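Local coordinates for protein major pollen allergen Pla l 1 (Plantago lanceolata, PDB 4Z8W) that acts as a major pollen allergen of the Ole e 1 family and probably binds zinc ions, at residues Tyr16-His21 and Ser121-Thr126; Glu31-Ala36 and Lys80-Asp85; Leu40-Asp45 and Gly69-Cys74; Leu65-Tyr70 and Val102-Asn107. One frame throughout, in Å; residues are numbered along the deposited sequence.

Interaction 1: Tyr16-His21 and Ser121-Thr126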
loop_
_atom_site.group_PDB
_atom_site.type_symbol
_atom_site.label_atom_id
_atom_site.label_comp_id
_atom_site.label_asym_id
_atom_site.label_seq_id
_atom_site.Cartn_x
_atom_site.Cartn_y
_atom_site.Cartn_z
ATOM N N TYR A 16 -4.088 6.312 3.170
ATOM C CA TYR A 16 -4.675 7.604 3.443
ATOM C C TYR A 16 -5.330 8.260 2.178
ATOM O O TYR A 16 -5.010 7.905 1.032
ATOM C CB TYR A 16 -3.553 8.583 3.925
ATOM C CG TYR A 16 -2.939 8.260 5.256
ATOM C CD1 TYR A 16 -1.975 7.227 5.382
ATOM C CD2 TYR A 16 -3.336 8.931 6.389
ATOM C CE1 TYR A 16 -1.403 6.929 6.599
ATOM C CE2 TYR A 16 -2.759 8.611 7.620
ATOM C CZ TYR A 16 -1.816 7.594 7.718
ATOM O OH TYR A 16 -1.228 7.278 8.949
ATOM N N CYS A 17 -6.077 9.320 2.414
ATOM C CA CYS A 17 -6.436 10.320 1.375
ATOM C C CYS A 17 -5.450 11.520 1.638
ATOM O O CYS A 17 -5.436 12.089 2.696
ATOM C CB CYS A 17 -7.895 10.817 1.570
ATOM S SG CYS A 17 -8.304 12.152 0.366
ATOM N N ASN A 18 -4.628 11.868 0.636
ATOM C CA ASN A 18 -3.863 13.119 0.656
ATOM C C ASN A 18 -4.856 14.186 0.133
ATOM O O ASN A 18 -5.248 14.140 -1.029
ATOM C CB ASN A 18 -2.630 12.953 -0.223
ATOM C CG ASN A 18 -1.997 14.302 -0.637
ATOM O OD1 ASN A 18 -2.095 15.285 0.126
ATOM N ND2 ASN A 18 -1.352 14.344 -1.805
ATOM N N VAL A 19 -5.201 15.169 0.974
ATOM C CA VAL A 19 -6.141 16.215 0.598
ATOM C C VAL A 19 -5.505 17.394 -0.187
ATOM O O VAL A 19 -6.167 18.394 -0.499
ATOM C CB VAL A 19 -6.927 16.673 1.821
ATOM C CG1 VAL A 19 -7.513 15.454 2.573
ATOM C CG2 VAL A 19 -6.015 17.440 2.819
ATOM N N CYS A 20 -4.221 17.262 -0.513
ATOM C CA CYS A 20 -3.526 18.301 -1.328
ATOM C C CYS A 20 -3.267 17.786 -2.687
ATOM O O CYS A 20 -2.221 17.119 -2.958
ATOM C CB CYS A 20 -2.188 18.756 -0.693
ATOM S SG CYS A 20 -2.330 19.208 1.047
ATOM N N HIS A 21 -4.168 18.112 -3.615
ATOM C CA HIS A 21 -3.979 17.645 -4.980
ATOM C C HIS A 21 -2.638 18.119 -5.564
ATOM O O HIS A 21 -2.103 17.458 -6.444
ATOM C CB HIS A 21 -5.112 18.130 -5.917
ATOM C CG HIS A 21 -4.924 17.694 -7.335
ATOM N ND1 HIS A 21 -4.406 18.523 -8.316
ATOM C CD2 HIS A 21 -5.150 16.499 -7.932
ATOM C CE1 HIS A 21 -4.345 17.856 -9.465
ATOM N NE2 HIS A 21 -4.803 16.632 -9.259
ATOM N N SER A 121 -1.129 6.564 -0.409
ATOM C CA SER A 121 -2.280 7.441 -0.428
ATOM C C SER A 121 -2.958 7.530 -1.818
ATOM O O SER A 121 -2.314 7.564 -2.856
ATOM C CB SER A 121 -1.857 8.875 0.073
ATOM O OG SER A 121 -0.851 9.411 -0.819
ATOM N N PHE A 122 -4.268 7.594 -1.813
ATOM C CA PHE A 122 -4.990 8.196 -2.910
ATOM C C PHE A 122 -4.991 9.744 -2.737
ATOM O O PHE A 122 -4.746 10.268 -1.662
ATOM C CB PHE A 122 -6.450 7.709 -2.831
ATOM C CG PHE A 122 -6.640 6.266 -3.221
ATOM C CD1 PHE A 122 -6.479 5.875 -4.554
ATOM C CD2 PHE A 122 -6.890 5.284 -2.255
ATOM C CE1 PHE A 122 -6.599 4.529 -4.944
ATOM C CE2 PHE A 122 -7.077 3.944 -2.639
ATOM C CZ PHE A 122 -6.965 3.572 -3.978
ATOM N N ARG A 123 -5.342 10.463 -3.798
ATOM C CA ARG A 123 -5.218 11.919 -3.779
ATOM C C ARG A 123 -6.501 12.610 -4.247
ATOM O O ARG A 123 -7.130 12.141 -5.142
ATOM C CB ARG A 123 -3.972 12.339 -4.564
ATOM C CG ARG A 123 -3.750 13.892 -4.524
ATOM C CD ARG A 123 -2.435 14.215 -5.232
ATOM N NE ARG A 123 -2.447 13.920 -6.643
ATOM C CZ ARG A 123 -1.397 14.115 -7.441
ATOM N NH1 ARG A 123 -0.214 14.505 -6.927
ATOM N NH2 ARG A 123 -1.507 13.880 -8.715
ATOM N N ALA A 124 -6.917 13.651 -3.519
ATOM C CA ALA A 124 -8.027 14.448 -3.866
ATOM C C ALA A 124 -7.785 15.274 -5.146
ATOM O O ALA A 124 -6.653 15.437 -5.611
ATOM C CB ALA A 124 -8.455 15.327 -2.674
ATOM N N LYS A 125 -8.869 15.813 -5.685
ATOM C CA LYS A 125 -8.837 16.618 -6.877
ATOM C C LYS A 125 -8.609 18.082 -6.509
ATOM O O LYS A 125 -8.384 18.876 -7.382
ATOM C CB LYS A 125 -10.211 16.542 -7.586
ATOM C CG LYS A 125 -10.796 15.128 -7.627
ATOM C CD LYS A 125 -12.005 15.037 -8.548
ATOM C CE LYS A 125 -11.533 14.653 -9.920
ATOM N NZ LYS A 125 -12.732 14.309 -10.702
ATOM N N THR A 126 -8.763 18.431 -5.259
ATOM C CA THR A 126 -8.656 19.850 -4.855
ATOM C C THR A 126 -7.493 19.985 -3.881
ATOM O O THR A 126 -6.965 18.973 -3.431
ATOM C CB THR A 126 -9.925 20.276 -4.075
ATOM O OG1 THR A 126 -10.158 19.311 -3.071
ATOM C CG2 THR A 126 -11.184 20.266 -4.995
HETATM O O HOH W 1 -0.604 11.508 -2.744
HETATM O O HOH W 2 -8.873 18.456 -0.754
#
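Tyr16 meets Ser121 at the start of a short parallel pairing between the ends of strands 8-18 and 114-123, where the axes of 16-18 and 121-123 lie 36° apart. The carbonyl of Tyr16 accepts from Phe122 N at 3.0 Å. Cys17, held by a disulfide to Cys86, lays SG beside Ala124 CB and so adds an apolar patch on the Phe122 side of the sheet.

Asn18 N gives a hydrogen bond to Phe122 O, and Asn18 O takes one from Ala124 N. On the other face its side chain runs alongside Arg123, pointing the same way, with Asn18 ND2 3.6 Å from Arg123 CD. Asn18 OD1 turns back to accept from Cys20 N at 3.0 Å, an Asx turn that ends the strand, and a water joins ND2 to Ser121 OG.

Further on a second water links Val19 O with Thr126 OG1. Cys20 is tied to Cys131 by a disulfide. His21 N donates to Thr126 O at 2.9 Å. His21 CG is anti to the backbone N (chi1 178°), 3.3 Å from Ala124 O; at the ring edge, in its plane, His21 CD2 lies 3.0 Å from the same oxygen. His21 O sits over one face of the Arg123 guanidinium, whose NE forms a salt bridge with Glu88.

Both His21 and Glu88 are zinc-binding residues, and Glu88 OE2 also takes a weak bond from His21 NE2. The pairing thus sets Arg123 where its charge would tend to steady the Glu88 carboxylate.

Interaction 2: Glu31-Ala36 and Lys80-Asp85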
loop_
_atom_site.group_PDB
_atom_site.type_symbol
_atom_site.label_atom_id
_atom_site.label_comp_id
_atom_site.label_asym_id
_atom_site.label_seq_id
_atom_site.Cartn_x
_atom_site.Cartn_y
_atom_site.Cartn_z
ATOM N N GLU A 31 -5.855 11.937 5.705
ATOM C CA GLU A 31 -6.960 11.228 6.412
ATOM C C GLU A 31 -6.919 9.738 6.141
ATOM O O GLU A 31 -6.947 9.349 4.992
ATOM C CB GLU A 31 -8.317 11.749 5.837
ATOM C CG GLU A 31 -8.472 13.255 6.077
ATOM C CD GLU A 31 -9.740 13.878 5.484
ATOM O OE1 GLU A 31 -10.615 13.166 4.916
ATOM O OE2 GLU A 31 -9.827 15.108 5.586
ATOM N N ARG A 32 -6.835 8.936 7.183
ATOM C CA ARG A 32 -6.960 7.473 7.115
ATOM C C ARG A 32 -8.195 7.060 6.319
ATOM O O ARG A 32 -9.253 7.581 6.545
ATOM C CB ARG A 32 -7.042 6.914 8.550
ATOM C CG ARG A 32 -5.730 7.078 9.360
ATOM C CD ARG A 32 -5.825 6.833 10.878
ATOM N NE ARG A 32 -4.479 6.885 11.485
ATOM C CZ ARG A 32 -3.607 5.855 11.538
ATOM N NH1 ARG A 32 -3.934 4.648 11.064
ATOM N NH2 ARG A 32 -2.393 6.031 12.083
ATOM N N MET A 33 -8.059 6.146 5.361
ATOM C CA MET A 33 -9.201 5.723 4.521
ATOM C C MET A 33 -9.609 4.245 4.814
ATOM O O MET A 33 -8.839 3.307 4.523
ATOM C CB MET A 33 -8.854 5.842 3.016
ATOM C CG MET A 33 -9.968 5.397 2.069
ATOM S SD MET A 33 -9.589 5.454 0.338
ATOM C CE MET A 33 -9.171 7.197 0.170
ATOM N N ALA A 34 -10.836 4.053 5.316
ATOM C CA ALA A 34 -11.498 2.758 5.426
ATOM C C ALA A 34 -12.067 2.291 4.122
ATOM O O ALA A 34 -12.613 3.073 3.336
ATOM C CB ALA A 34 -12.624 2.819 6.498
ATOM N N GLY A 35 -11.954 0.993 3.869
ATOM C CA GLY A 35 -12.628 0.404 2.696
ATOM C C GLY A 35 -11.784 0.445 1.476
ATOM O O GLY A 35 -12.257 0.081 0.410
ATOM N N ALA A 36 -10.526 0.947 1.583
ATOM C CA ALA A 36 -9.697 0.968 0.394
ATOM C C ALA A 36 -9.335 -0.468 0.084
ATOM O O ALA A 36 -9.203 -1.270 0.972
ATOM C CB ALA A 36 -8.390 1.792 0.608
ATOM N N LYS A 80 -8.379 0.078 -5.513
ATOM C CA LYS A 80 -9.592 0.884 -5.448
ATOM C C LYS A 80 -9.775 1.744 -4.198
ATOM O O LYS A 80 -9.679 1.293 -3.032
ATOM C CB LYS A 80 -10.876 -0.001 -5.481
ATOM C CG LYS A 80 -11.037 -0.953 -6.676
ATOM C CD LYS A 80 -11.052 -0.234 -8.044
ATOM C CE LYS A 80 -11.731 -1.148 -9.102
ATOM N NZ LYS A 80 -11.541 -0.519 -10.470
ATOM N N SER A 81 -10.227 2.965 -4.455
ATOM C CA SER A 81 -10.607 3.888 -3.400
ATOM C C SER A 81 -12.087 3.710 -2.988
ATOM O O SER A 81 -12.956 3.430 -3.858
ATOM C CB SER A 81 -10.380 5.325 -3.924
ATOM O OG SER A 81 -10.827 6.260 -2.919
ATOM N N SER A 82 -12.392 3.899 -1.704
ATOM C CA SER A 82 -13.790 3.999 -1.306
ATOM C C SER A 82 -14.331 5.450 -1.298
ATOM O O SER A 82 -15.458 5.661 -0.868
ATOM C CB SER A 82 -13.962 3.472 0.090
ATOM O OG SER A 82 -13.106 4.236 0.882
ATOM N N ARG A 83 -13.548 6.426 -1.768
ATOM C CA ARG A 83 -13.978 7.849 -1.766
ATOM C C ARG A 83 -13.885 8.380 -3.142
ATOM O O ARG A 83 -12.783 8.565 -3.674
ATOM C CB ARG A 83 -13.134 8.699 -0.862
ATOM C CG ARG A 83 -13.457 8.487 0.583
ATOM C CD ARG A 83 -12.483 9.326 1.382
ATOM N NE ARG A 83 -12.643 10.741 1.076
ATOM C CZ ARG A 83 -12.030 11.732 1.730
ATOM N NH1 ARG A 83 -11.221 11.499 2.780
ATOM N NH2 ARG A 83 -12.252 12.966 1.356
ATOM N N PRO A 84 -15.055 8.632 -3.767
ATOM C CA PRO A 84 -14.950 9.025 -5.188
ATOM C C PRO A 84 -14.270 10.414 -5.302
ATOM O O PRO A 84 -13.593 10.670 -6.285
ATOM C CB PRO A 84 -16.422 9.043 -5.663
ATOM C CG PRO A 84 -17.250 8.444 -4.511
ATOM C CD PRO A 84 -16.447 8.738 -3.261
ATOM N N ASP A 85 -14.355 11.229 -4.266
ATOM C CA ASP A 85 -13.603 12.493 -4.232
ATOM C C ASP A 85 -12.064 12.315 -3.955
ATOM O O ASP A 85 -11.319 13.283 -3.911
ATOM C CB ASP A 85 -14.229 13.369 -3.142
ATOM C CG ASP A 85 -14.130 12.734 -1.789
ATOM O OD1 ASP A 85 -14.334 11.514 -1.736
ATOM O OD2 ASP A 85 -13.875 13.430 -0.780
HETATM O O HOH W 3 -9.994 8.991 3.758
#
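Arg83 and Glu31 meet with their flat groups turned 25° apart, the two side chains crossing at about a right angle. Every partner of the guanidinium within this contact is at its edge: the Glu31 carboxylate, that of Asp85, and a water. Arg83 NH1 donates to Glu31 OE1 at 2.8 Å, reaching that oxygen on its anti side and 30° out of the carboxylate plane. On the flank formed by NE and NH2 stands Asp85, with Arg83 NH2 to Asp85 OD2 at 2.7 Å lying in the guanidinium plane and a weak bond from Arg83 NE to Asp85 OD1. The water, 3.0 Å from Arg83 NH1, donates to Arg32 O.

Beside this network Met33 bends at chi3 (-58°), which brings its CE to 3.6 Å from Ser81 OG and near Arg83 CD. That hydroxyl accepts from Arg83 N at 3.0 Å in an ST turn and is bonded to Cys86 O. The one direct hydrogen bond across the contact besides the salt bridge runs from Ser82 OG to Ala34 O, 2.8 Å long. Where strand 74-80 ends, Lys80 O receives a CA-H...O contact from Ala36 CA, while Phe122 packs against Met33, Ala36 and Ser81.

The guanidinium bridges two carboxylates whose Glu31 OE1 and Asp85 OD2 are 6.6 Å apart, and its positive charge would probably offset their mutual repulsion. The loop after strand 74-80 is therefore fastened to 31-36 by charge at one end and a serine hydroxyl at the other.

Interaction 3: Leu40-Asp45 and Gly69-Cys74. With ZN (zinc ion), chain B.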
loop_
_atom_site.group_PDB
_atom_site.type_symbol
_atom_site.label_atom_id
_atom_site.label_comp_id
_atom_site.label_asym_id
_atom_site.label_seq_id
_atom_site.Cartn_x
_atom_site.Cartn_y
_atom_site.Cartn_z
ATOM N N LEU A 40 -1.291 -7.224 -2.709
ATOM C CA LEU A 40 0.095 -7.819 -2.689
ATOM C C LEU A 40 0.368 -8.698 -3.921
ATOM O O LEU A 40 -0.424 -9.599 -4.238
ATOM C CB LEU A 40 0.322 -8.598 -1.377
ATOM C CG LEU A 40 1.644 -9.451 -1.416
ATOM C CD1 LEU A 40 2.884 -8.549 -1.401
ATOM C CD2 LEU A 40 1.752 -10.521 -0.318
ATOM N N ASP A 41 1.418 -8.394 -4.684
ATOM C CA ASP A 41 1.856 -9.184 -5.837
ATOM C C ASP A 41 3.318 -9.509 -5.682
ATOM O O ASP A 41 4.133 -8.583 -5.423
ATOM C CB ASP A 41 1.697 -8.388 -7.149
ATOM C CG ASP A 41 0.214 -8.045 -7.448
ATOM O OD1 ASP A 41 -0.621 -8.954 -7.411
ATOM O OD2 ASP A 41 -0.121 -6.866 -7.630
ATOM N N CYS A 42 3.662 -10.789 -5.838
ATOM C CA CYS A 42 5.068 -11.267 -5.733
ATOM C C CYS A 42 5.371 -12.030 -7.018
ATOM O O CYS A 42 4.565 -12.876 -7.469
ATOM C CB CYS A 42 5.281 -12.248 -4.571
ATOM S SG CYS A 42 4.829 -11.711 -2.918
ATOM N N LYS A 43 6.523 -11.753 -7.598
ATOM C CA LYS A 43 6.975 -12.464 -8.795
ATOM C C LYS A 43 7.800 -13.677 -8.446
ATOM O O LYS A 43 7.899 -14.618 -9.259
ATOM C CB LYS A 43 7.775 -11.544 -9.674
ATOM C CG LYS A 43 6.949 -10.332 -10.070
ATOM C CD LYS A 43 7.752 -9.386 -10.937
ATOM C CE LYS A 43 6.773 -8.337 -11.454
ATOM N NZ LYS A 43 7.499 -7.258 -12.176
ATOM N N ASP A 44 8.422 -13.648 -7.254
ATOM C CA ASP A 44 9.114 -14.833 -6.746
ATOM C C ASP A 44 10.146 -15.245 -7.758
ATOM O O ASP A 44 10.324 -16.426 -8.012
ATOM C CB ASP A 44 8.094 -15.974 -6.524
ATOM C CG ASP A 44 7.332 -15.809 -5.190
ATOM O OD1 ASP A 44 7.936 -15.261 -4.223
ATOM O OD2 ASP A 44 6.162 -16.214 -5.099
ATOM N N ASP A 45 10.798 -14.238 -8.320
ATOM C CA ASP A 45 11.894 -14.356 -9.254
ATOM C C ASP A 45 11.539 -15.090 -10.559
ATOM O O ASP A 45 12.426 -15.657 -11.193
ATOM C CB ASP A 45 13.156 -14.937 -8.576
ATOM C CG ASP A 45 13.762 -13.950 -7.601
ATOM O OD1 ASP A 45 14.287 -12.831 -8.023
ATOM O OD2 ASP A 45 13.697 -14.317 -6.403
ATOM N N GLY A 69 3.880 -18.796 3.205
ATOM C CA GLY A 69 5.142 -19.169 2.529
ATOM C C GLY A 69 6.065 -17.949 2.485
ATOM O O GLY A 69 5.611 -16.808 2.738
ATOM N N TYR A 70 7.349 -18.173 2.196
ATOM C CA TYR A 70 8.271 -17.040 2.015
ATOM C C TYR A 70 8.138 -16.578 0.555
ATOM O O TYR A 70 7.728 -17.378 -0.312
ATOM C CB TYR A 70 9.732 -17.420 2.347
ATOM C CG TYR A 70 9.959 -17.838 3.786
ATOM C CD1 TYR A 70 10.191 -16.899 4.786
ATOM C CD2 TYR A 70 9.973 -19.222 4.136
ATOM C CE1 TYR A 70 10.429 -17.312 6.109
ATOM C CE2 TYR A 70 10.212 -19.648 5.437
ATOM C CZ TYR A 70 10.438 -18.694 6.405
ATOM O OH TYR A 70 10.677 -19.105 7.681
ATOM N N HIS A 71 8.465 -15.312 0.254
ATOM C CA HIS A 71 8.367 -14.867 -1.152
ATOM C C HIS A 71 9.414 -13.863 -1.446
ATOM O O HIS A 71 10.050 -13.335 -0.532
ATOM C CB HIS A 71 6.961 -14.310 -1.531
ATOM C CG HIS A 71 5.832 -15.270 -1.303
ATOM N ND1 HIS A 71 5.327 -16.097 -2.287
ATOM C CD2 HIS A 71 5.132 -15.563 -0.174
ATOM C CE1 HIS A 71 4.370 -16.858 -1.777
ATOM N NE2 HIS A 71 4.242 -16.563 -0.497
ATOM N N GLU A 72 9.639 -13.631 -2.741
ATOM C CA GLU A 72 10.579 -12.592 -3.217
ATOM C C GLU A 72 9.839 -11.722 -4.214
ATOM O O GLU A 72 8.780 -12.159 -4.786
ATOM C CB GLU A 72 11.851 -13.240 -3.910
ATOM C CG GLU A 72 12.729 -14.161 -3.013
ATOM C CD GLU A 72 13.465 -13.470 -1.827
ATOM O OE1 GLU A 72 13.408 -12.232 -1.708
ATOM O OE2 GLU A 72 14.145 -14.168 -1.013
ATOM N N ASP A 73 10.352 -10.502 -4.364
ATOM C CA ASP A 73 9.907 -9.535 -5.375
ATOM C C ASP A 73 8.449 -9.253 -5.104
ATOM O O ASP A 73 7.610 -9.369 -5.990
ATOM C CB ASP A 73 10.100 -10.013 -6.831
ATOM C CG ASP A 73 11.460 -10.621 -7.070
ATOM O OD1 ASP A 73 12.453 -10.058 -6.630
ATOM O OD2 ASP A 73 11.550 -11.668 -7.721
ATOM N N CYS A 74 8.181 -8.829 -3.869
ATOM C CA CYS A 74 6.824 -8.546 -3.434
ATOM C C CYS A 74 6.567 -7.067 -3.264
ATOM O O CYS A 74 7.406 -6.345 -2.650
ATOM C CB CYS A 74 6.608 -9.206 -2.077
ATOM S SG CYS A 74 6.757 -10.995 -2.136
HETATM ZN ZN ZN B . 14.100 -11.067 -7.204
#
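Asp45 and Asp73 each give one carboxylate oxygen to the zinc ion, Asp45 OD1 at 1.9 Å and Asp73 OD1 at 2.0 Å, with their carboxylate planes 85° apart. Asp73 OD2 is at a longer 2.7 Å from the zinc ion and also accepts from Asp45 N at 2.7 Å, so the backbone of one ligand steadies the carboxylate of the other. The other zinc-binding residues, His21 and Glu88, lie on the opposite side of the chain's centre.

Behind the metal is the end of an antiparallel sheet. Strands 37-42 and 74-80 meet there at the non-hydrogen-bonded pair Cys42 and Cys74, crosslinked by a disulfide with SG to SG of 2.2 Å. Leu40 CD1, two residues back along the strand, packs on Cys74 CB. Beyond the pair the chains continue as loops, held together by backbone bonds from Lys43 N to Asp73 O and Asp44 N to Glu72 O.

Asp44 positions the metal-binding loop. Its OD1 takes Glu72 N at 2.8 Å, and its OD2 uses the syn lone pair for His71 ND1 at 2.9 Å, a straight bond (177°) in the ring plane. The other imidazole nitrogen, His71 NE2, donates to Val68 O, and Tyr51 stacks on the ring.

Interaction 4: Leu65-Tyr70 and Val102-Asn107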
loop_
_atom_site.group_PDB
_atom_site.type_symbol
_atom_site.label_atom_id
_atom_site.label_comp_id
_atom_site.label_asym_id
_atom_site.label_seq_id
_atom_site.Cartn_x
_atom_site.Cartn_y
_atom_site.Cartn_z
ATOM N N LEU A 65 -2.672 -8.357 5.444
ATOM C CA LEU A 65 -2.843 -9.412 4.479
ATOM C C LEU A 65 -2.157 -10.675 4.974
ATOM O O LEU A 65 -0.962 -10.630 5.347
ATOM C CB LEU A 65 -2.282 -8.979 3.145
ATOM C CG LEU A 65 -2.642 -7.592 2.592
ATOM C CD1 LEU A 65 -1.745 -7.311 1.372
ATOM C CD2 LEU A 65 -4.121 -7.456 2.204
ATOM N N PRO A 66 -2.898 -11.810 5.005
ATOM C CA PRO A 66 -2.294 -13.074 5.539
ATOM C C PRO A 66 -1.572 -13.746 4.383
ATOM O O PRO A 66 -2.133 -13.908 3.323
ATOM C CB PRO A 66 -3.541 -13.907 5.968
ATOM C CG PRO A 66 -4.683 -13.334 5.193
ATOM C CD PRO A 66 -4.264 -12.054 4.476
ATOM N N VAL A 67 -0.291 -14.022 4.544
ATOM C CA VAL A 67 0.517 -14.563 3.429
ATOM C C VAL A 67 0.981 -15.969 3.855
ATOM O O VAL A 67 1.297 -16.164 5.001
ATOM C CB VAL A 67 1.736 -13.654 3.264
ATOM C CG1 VAL A 67 2.844 -14.288 2.374
ATOM C CG2 VAL A 67 1.219 -12.287 2.710
ATOM N N VAL A 68 0.987 -16.921 2.945
ATOM C CA VAL A 68 1.515 -18.250 3.271
ATOM C C VAL A 68 2.830 -18.406 2.509
ATOM O O VAL A 68 2.875 -18.181 1.286
ATOM C CB VAL A 68 0.531 -19.340 2.784
ATOM C CG1 VAL A 68 1.002 -20.754 3.212
ATOM C CG2 VAL A 68 -0.898 -19.038 3.278
ATOM N N GLY A 69 3.880 -18.796 3.205
ATOM C CA GLY A 69 5.142 -19.169 2.529
ATOM C C GLY A 69 6.065 -17.949 2.485
ATOM O O GLY A 69 5.611 -16.808 2.738
ATOM N N TYR A 70 7.349 -18.173 2.196
ATOM C CA TYR A 70 8.271 -17.040 2.015
ATOM C C TYR A 70 8.138 -16.578 0.555
ATOM O O TYR A 70 7.728 -17.378 -0.312
ATOM C CB TYR A 70 9.732 -17.420 2.347
ATOM C CG TYR A 70 9.959 -17.838 3.786
ATOM C CD1 TYR A 70 10.191 -16.899 4.786
ATOM C CD2 TYR A 70 9.973 -19.222 4.136
ATOM C CE1 TYR A 70 10.429 -17.312 6.109
ATOM C CE2 TYR A 70 10.212 -19.648 5.437
ATOM C CZ TYR A 70 10.438 -18.694 6.405
ATOM O OH TYR A 70 10.677 -19.105 7.681
ATOM N N VAL A 102 7.857 -5.006 0.422
ATOM C CA VAL A 102 7.844 -5.742 1.662
ATOM C C VAL A 102 8.894 -6.825 1.545
ATOM O O VAL A 102 9.157 -7.348 0.450
ATOM C CB VAL A 102 6.446 -6.348 1.982
ATOM C CG1 VAL A 102 5.967 -7.310 0.895
ATOM C CG2 VAL A 102 6.372 -6.971 3.364
ATOM N N ASP A 103 9.448 -7.183 2.701
ATOM C CA ASP A 103 10.445 -8.266 2.833
ATOM C C ASP A 103 9.770 -9.488 3.427
ATOM O O ASP A 103 9.428 -9.510 4.611
ATOM C CB ASP A 103 11.604 -7.795 3.732
ATOM C CG ASP A 103 12.535 -8.933 4.172
ATOM O OD1 ASP A 103 12.518 -10.032 3.555
ATOM O OD2 ASP A 103 13.320 -8.687 5.142
ATOM N N LEU A 104 9.613 -10.507 2.599
ATOM C CA LEU A 104 9.058 -11.794 3.029
ATOM C C LEU A 104 10.126 -12.889 2.768
ATOM O O LEU A 104 9.773 -14.077 2.569
ATOM C CB LEU A 104 7.751 -12.165 2.270
ATOM C CG LEU A 104 6.609 -11.111 2.533
ATOM C CD1 LEU A 104 5.496 -11.267 1.474
ATOM C CD2 LEU A 104 6.000 -11.226 3.960
ATOM N N SER A 105 11.407 -12.474 2.774
ATOM C CA SER A 105 12.519 -13.414 2.446
ATOM C C SER A 105 12.834 -14.308 3.645
ATOM O O SER A 105 12.933 -13.815 4.825
ATOM C CB SER A 105 13.818 -12.657 2.050
ATOM O OG SER A 105 14.822 -13.527 1.500
ATOM N N LYS A 106 12.976 -15.606 3.353
ATOM C CA LYS A 106 13.529 -16.586 4.286
ATOM C C LYS A 106 14.970 -16.288 4.697
ATOM O O LYS A 106 15.404 -16.681 5.797
ATOM C CB LYS A 106 13.466 -17.973 3.618
ATOM C CG LYS A 106 13.905 -19.164 4.478
ATOM C CD LYS A 106 14.194 -20.357 3.544
ATOM C CE LYS A 106 14.964 -21.491 4.229
ATOM N NZ LYS A 106 14.055 -22.194 5.188
ATOM N N ASN A 107 15.717 -15.564 3.844
ATOM C CA ASN A 107 17.164 -15.491 3.997
ATOM C C ASN A 107 17.775 -14.455 4.953
ATOM O O ASN A 107 18.919 -14.017 4.771
ATOM C CB ASN A 107 17.834 -15.426 2.599
ATOM C CG ASN A 107 17.216 -16.411 1.650
ATOM O OD1 ASN A 107 17.023 -17.572 2.012
ATOM N ND2 ASN A 107 16.949 -15.969 0.409
#
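Where strand 62-68 runs out into the loop that carries Tyr70, its end meets Leu104 and Lys106 in the loop after strand 100-102, so the contact joins the end of one sheet of this all-β protein to the edge of the other. No hydrogen bond crosses between the two segments. Most of the touching is done by the Tyr70 ring, over one face of which lies the side chain of Lys106. Lys106 CB sits 3.6 Å from the Tyr70 ring centroid and only 15° off the normal, a CH-pi contact, and Lys106 CG is 3.8 Å from Tyr70 CE2. An extended start to the lysine, with CG anti to the backbone N (chi1 -176°), carries that carbon onward across the ring. At the edge of the ring, in its plane, stands Leu104 O, 3.4 Å from Tyr70 CB. Phe9 meets the same tyrosine ring with its plane at about 70°.

Deeper in, Val67 CG1 and Leu104 CD1 come tip to tip at 4.1 Å, in apolar surroundings that include Leu40, Phe9 and Cys74.

Within the loop two side chains bind backbone N-H groups. Asp103 OD1 accepts from Ser105 N at 2.8 Å, and Ser105 OG accepts from Asn107 N at 3.2 Å and is bonded also to Glu72. These form an Asx turn followed by an ST turn in the loop after strand 100-102, beside the end of strand 62-68.

How the interactions relate
From the N terminus, the first segment of interaction 1 (16-21) finds its partner only at 121-126, closing a long loop that encloses everything else. Within it, 31-36 reaches to 80-85 in interaction 2, and interaction 3 (40-45 with 69-74) is nested inside that loop. Interaction 4 starts at 65-70, sharing Gly69 and Tyr70 with interaction 3, and ends at 102-107, so it crosses interaction 2. Interactions 1 and 2 touch through strands 8-18 and 31-32 at one end of the molecule. Interactions 3 and 4, with centres 7 Å apart, lie across the chain's centre at the zinc end, where Ser105 meets Glu72.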